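Local coordinates for O-succinylhomoserine sulfhydrylase (PDB 3NDN), which probably catalyses the pyridoxal-phosphate-dependent formation of L-homocysteine from O-succinyl-L-homoserine and hydrogen sulfide in methionine biosynthesis, at residues 122-127 against 161-166. Sequence-based numbering, arbitrary orientation.
Sequences RLVAAR and RALSVP
R122 NH1 is held by two hydrogen bonds, one with the carbonyl oxygen of A162, the last residue of helix 156-162, and one with T167 OG1, so the planar group is fixed from two residues. The bond from R122 NH1 to A162 O is 2.9 Å long, nearly along the C=O axis and close to the guanidinium plane. Its N-H...O angle of 160° marks it as fairly straight. R122 NH2 adds a second, weak bond to A162 O at 3.4 Å. The arginine reaches this carbonyl because CG lies anti to the backbone N (chi1 -177°) and the chain stays extended as far as NE. V165 CG2 sits over the centre of one guanidinium face, 3.6 Å from R122 CZ, and the two side chains cross at about a right angle. The positive charge beside the helix C-terminus probably complements the helix dipole. Two residues along the strand, the contact turns apolar: V124 CG1 meets A162 CB at 3.9 Å, while V124 CG2 meets L163 CD2 at 4.0 Å. S164 OG bonds R161 O at 3.0 Å, tying the turn back to the helix. Helix 156-162 connects parallel strands 147-151 and 169-173, which flank strand 122-126, and thus packs across that middle strand: a beta-alpha-beta crossover in the mainly parallel seven-stranded sheet of the large domain of fold-type I PLP enzymes.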
ATOM      1  N   ARG A 122      27.822   4.150  32.499  1.00 39.59           N
ATOM      2  CA  ARG A 122      26.911   4.621  33.562  1.00 39.43           C
ATOM      3  C   ARG A 122      25.767   5.498  33.015  1.00 38.34           C
ATOM      4  O   ARG A 122      26.022   6.441  32.262  1.00 37.77           O
ATOM      5  CB  ARG A 122      27.723   5.410  34.601  1.00 40.40           C
ATOM      6  CG  ARG A 122      26.948   5.912  35.832  1.00 42.50           C
ATOM      7  CD  ARG A 122      27.915   6.447  36.921  1.00 46.27           C
ATOM      8  NE  ARG A 122      27.267   6.539  38.235  1.00 48.59           N
ATOM      9  CZ  ARG A 122      26.634   7.615  38.690  1.00 48.22           C
ATOM     10  NH1 ARG A 122      26.578   8.719  37.953  1.00 47.99           N
ATOM     11  NH2 ARG A 122      26.069   7.594  39.893  1.00 49.85           N
ATOM     12  N   LEU A 123      24.533   5.186  33.428  1.00 37.84           N
ATOM     13  CA  LEU A 123      23.316   5.933  33.038  1.00 37.15           C
ATOM     14  C   LEU A 123      22.611   6.524  34.262  1.00 37.54           C
ATOM     15  O   LEU A 123      22.459   5.839  35.271  1.00 37.88           O
ATOM     16  CB  LEU A 123      22.339   5.000  32.270  1.00 36.59           C
ATOM     17  CG  LEU A 123      20.854   5.375  32.073  1.00 35.59           C
ATOM     18  CD1 LEU A 123      20.698   6.622  31.208  1.00 35.09           C
ATOM     19  CD2 LEU A 123      20.024   4.226  31.479  1.00 34.29           C
ATOM     20  N   VAL A 124      22.199   7.793  34.175  1.00 37.18           N
ATOM     21  CA  VAL A 124      21.307   8.392  35.181  1.00 37.35           C
ATOM     22  C   VAL A 124      19.941   8.718  34.547  1.00 37.02           C
ATOM     23  O   VAL A 124      19.859   9.500  33.600  1.00 36.29           O
ATOM     24  CB  VAL A 124      21.934   9.651  35.839  1.00 38.11           C
ATOM     25  CG1 VAL A 124      20.968  10.293  36.828  1.00 36.62           C
ATOM     26  CG2 VAL A 124      23.248   9.288  36.544  1.00 39.26           C
ATOM     27  N   ALA A 125      18.872   8.133  35.083  1.00 37.25           N
ATOM     28  CA  ALA A 125      17.545   8.275  34.465  1.00 37.54           C
ATOM     29  C   ALA A 125      16.504   8.732  35.466  1.00 38.02           C
ATOM     30  O   ALA A 125      16.615   8.404  36.641  1.00 38.60           O
ATOM     31  CB  ALA A 125      17.116   6.944  33.847  1.00 36.49           C
ATOM     32  N   ALA A 126      15.500   9.485  35.009  1.00 38.12           N
ATOM     33  CA  ALA A 126      14.309   9.782  35.828  1.00 38.34           C
ATOM     34  C   ALA A 126      13.488   8.503  36.011  1.00 39.11           C
ATOM     35  O   ALA A 126      13.519   7.616  35.154  1.00 38.69           O
ATOM     36  CB  ALA A 126      13.459  10.868  35.181  1.00 38.42           C
ATOM     37  N   ARG A 127      12.752   8.416  37.117  1.00 40.38           N
ATOM     38  CA  ARG A 127      11.989   7.209  37.469  1.00 41.61           C
ATOM     39  C   ARG A 127      10.619   7.164  36.787  1.00 40.99           C
ATOM     40  O   ARG A 127      10.101   6.077  36.510  1.00 40.67           O
ATOM     41  CB  ARG A 127      11.832   7.084  39.001  1.00 42.97           C
ATOM     42  CG  ARG A 127      11.552   5.653  39.482  1.00 46.20           C
ATOM     43  CD  ARG A 127      11.535   5.528  41.015  1.00 51.76           C
ATOM     44  NE  ARG A 127      12.871   5.384  41.607  1.00 54.57           N
ATOM     45  CZ  ARG A 127      13.534   6.354  42.243  1.00 56.45           C
ATOM     46  NH1 ARG A 127      13.010   7.568  42.383  1.00 55.77           N
ATOM     47  NH2 ARG A 127      14.737   6.110  42.746  1.00 58.82           N
ATOM     48  N   ARG A 161      23.346  15.219  43.030  1.00 48.31           N
ATOM     49  CA  ARG A 161      24.031  14.114  43.731  1.00 49.37           C
ATOM     50  C   ARG A 161      24.395  12.932  42.822  1.00 48.67           C
ATOM     51  O   ARG A 161      25.500  12.402  42.911  1.00 49.19           O
ATOM     52  CB  ARG A 161      23.235  13.645  44.959  1.00 50.08           C
ATOM     53  CG  ARG A 161      23.176  14.697  46.081  1.00 53.63           C
ATOM     54  CD  ARG A 161      22.629  14.139  47.400  1.00 59.11           C
ATOM     55  NE  ARG A 161      21.207  13.767  47.330  1.00 61.24           N
ATOM     56  CZ  ARG A 161      20.185  14.599  47.544  1.00 61.88           C
ATOM     57  NH1 ARG A 161      20.396  15.878  47.836  1.00 63.14           N
ATOM     58  NH2 ARG A 161      18.940  14.152  47.458  1.00 62.64           N
ATOM     59  N   ALA A 162      23.472  12.524  41.953  1.00 47.41           N
ATOM     60  CA  ALA A 162      23.736  11.426  41.008  1.00 46.73           C
ATOM     61  C   ALA A 162      24.793  11.777  39.967  1.00 46.48           C
ATOM     62  O   ALA A 162      25.521  10.895  39.507  1.00 46.51           O
ATOM     63  CB  ALA A 162      22.446  10.980  40.321  1.00 45.52           C
ATOM     64  N   LEU A 163      24.872  13.057  39.597  1.00 46.42           N
ATOM     65  CA  LEU A 163      25.821  13.524  38.577  1.00 46.90           C
ATOM     66  C   LEU A 163      27.124  14.138  39.152  1.00 48.50           C
ATOM     67  O   LEU A 163      27.759  14.989  38.518  1.00 49.22           O
ATOM     68  CB  LEU A 163      25.131  14.502  37.599  1.00 45.62           C
ATOM     69  CG  LEU A 163      24.040  13.943  36.654  1.00 44.13           C
ATOM     70  CD1 LEU A 163      23.271  15.070  35.958  1.00 42.09           C
ATOM     71  CD2 LEU A 163      24.597  12.947  35.619  1.00 41.66           C
ATOM     72  N   SER A 164      27.528  13.698  40.340  1.00 49.80           N
ATOM     73  CA  SER A 164      28.759  14.213  40.949  1.00 51.25           C
ATOM     74  C   SER A 164      29.988  13.338  40.631  1.00 51.73           C
ATOM     75  O   SER A 164      31.093  13.608  41.108  1.00 52.71           O
ATOM     76  CB  SER A 164      28.584  14.406  42.454  1.00 51.83           C
ATOM     77  OG  SER A 164      28.415  13.157  43.092  1.00 52.37           O
ATOM     78  N   VAL A 165      29.786  12.297  39.826  1.00 51.14           N
ATOM     79  CA  VAL A 165      30.879  11.462  39.294  1.00 51.30           C
ATOM     80  C   VAL A 165      30.720  11.324  37.766  1.00 50.29           C
ATOM     81  O   VAL A 165      29.613  11.518  37.264  1.00 49.31           O
ATOM     82  CB  VAL A 165      30.931  10.050  39.964  1.00 51.83           C
ATOM     83  CG1 VAL A 165      31.219  10.154  41.470  1.00 53.38           C
ATOM     84  CG2 VAL A 165      29.652   9.252  39.697  1.00 50.60           C
ATOM     85  N   PRO A 166      31.815  11.004  37.026  1.00 50.29           N
ATOM     86  CA  PRO A 166      31.718  10.850  35.557  1.00 48.88           C
ATOM     87  C   PRO A 166      30.600   9.909  35.109  1.00 47.51           C
ATOM     88  O   PRO A 166      30.428   8.826  35.683  1.00 47.21           O
ATOM     89  CB  PRO A 166      33.087  10.288  35.159  1.00 49.47           C
ATOM     90  CG  PRO A 166      34.026  10.832  36.228  1.00 51.30           C
ATOM     91  CD  PRO A 166      33.211  10.882  37.502  1.00 51.38           C
TER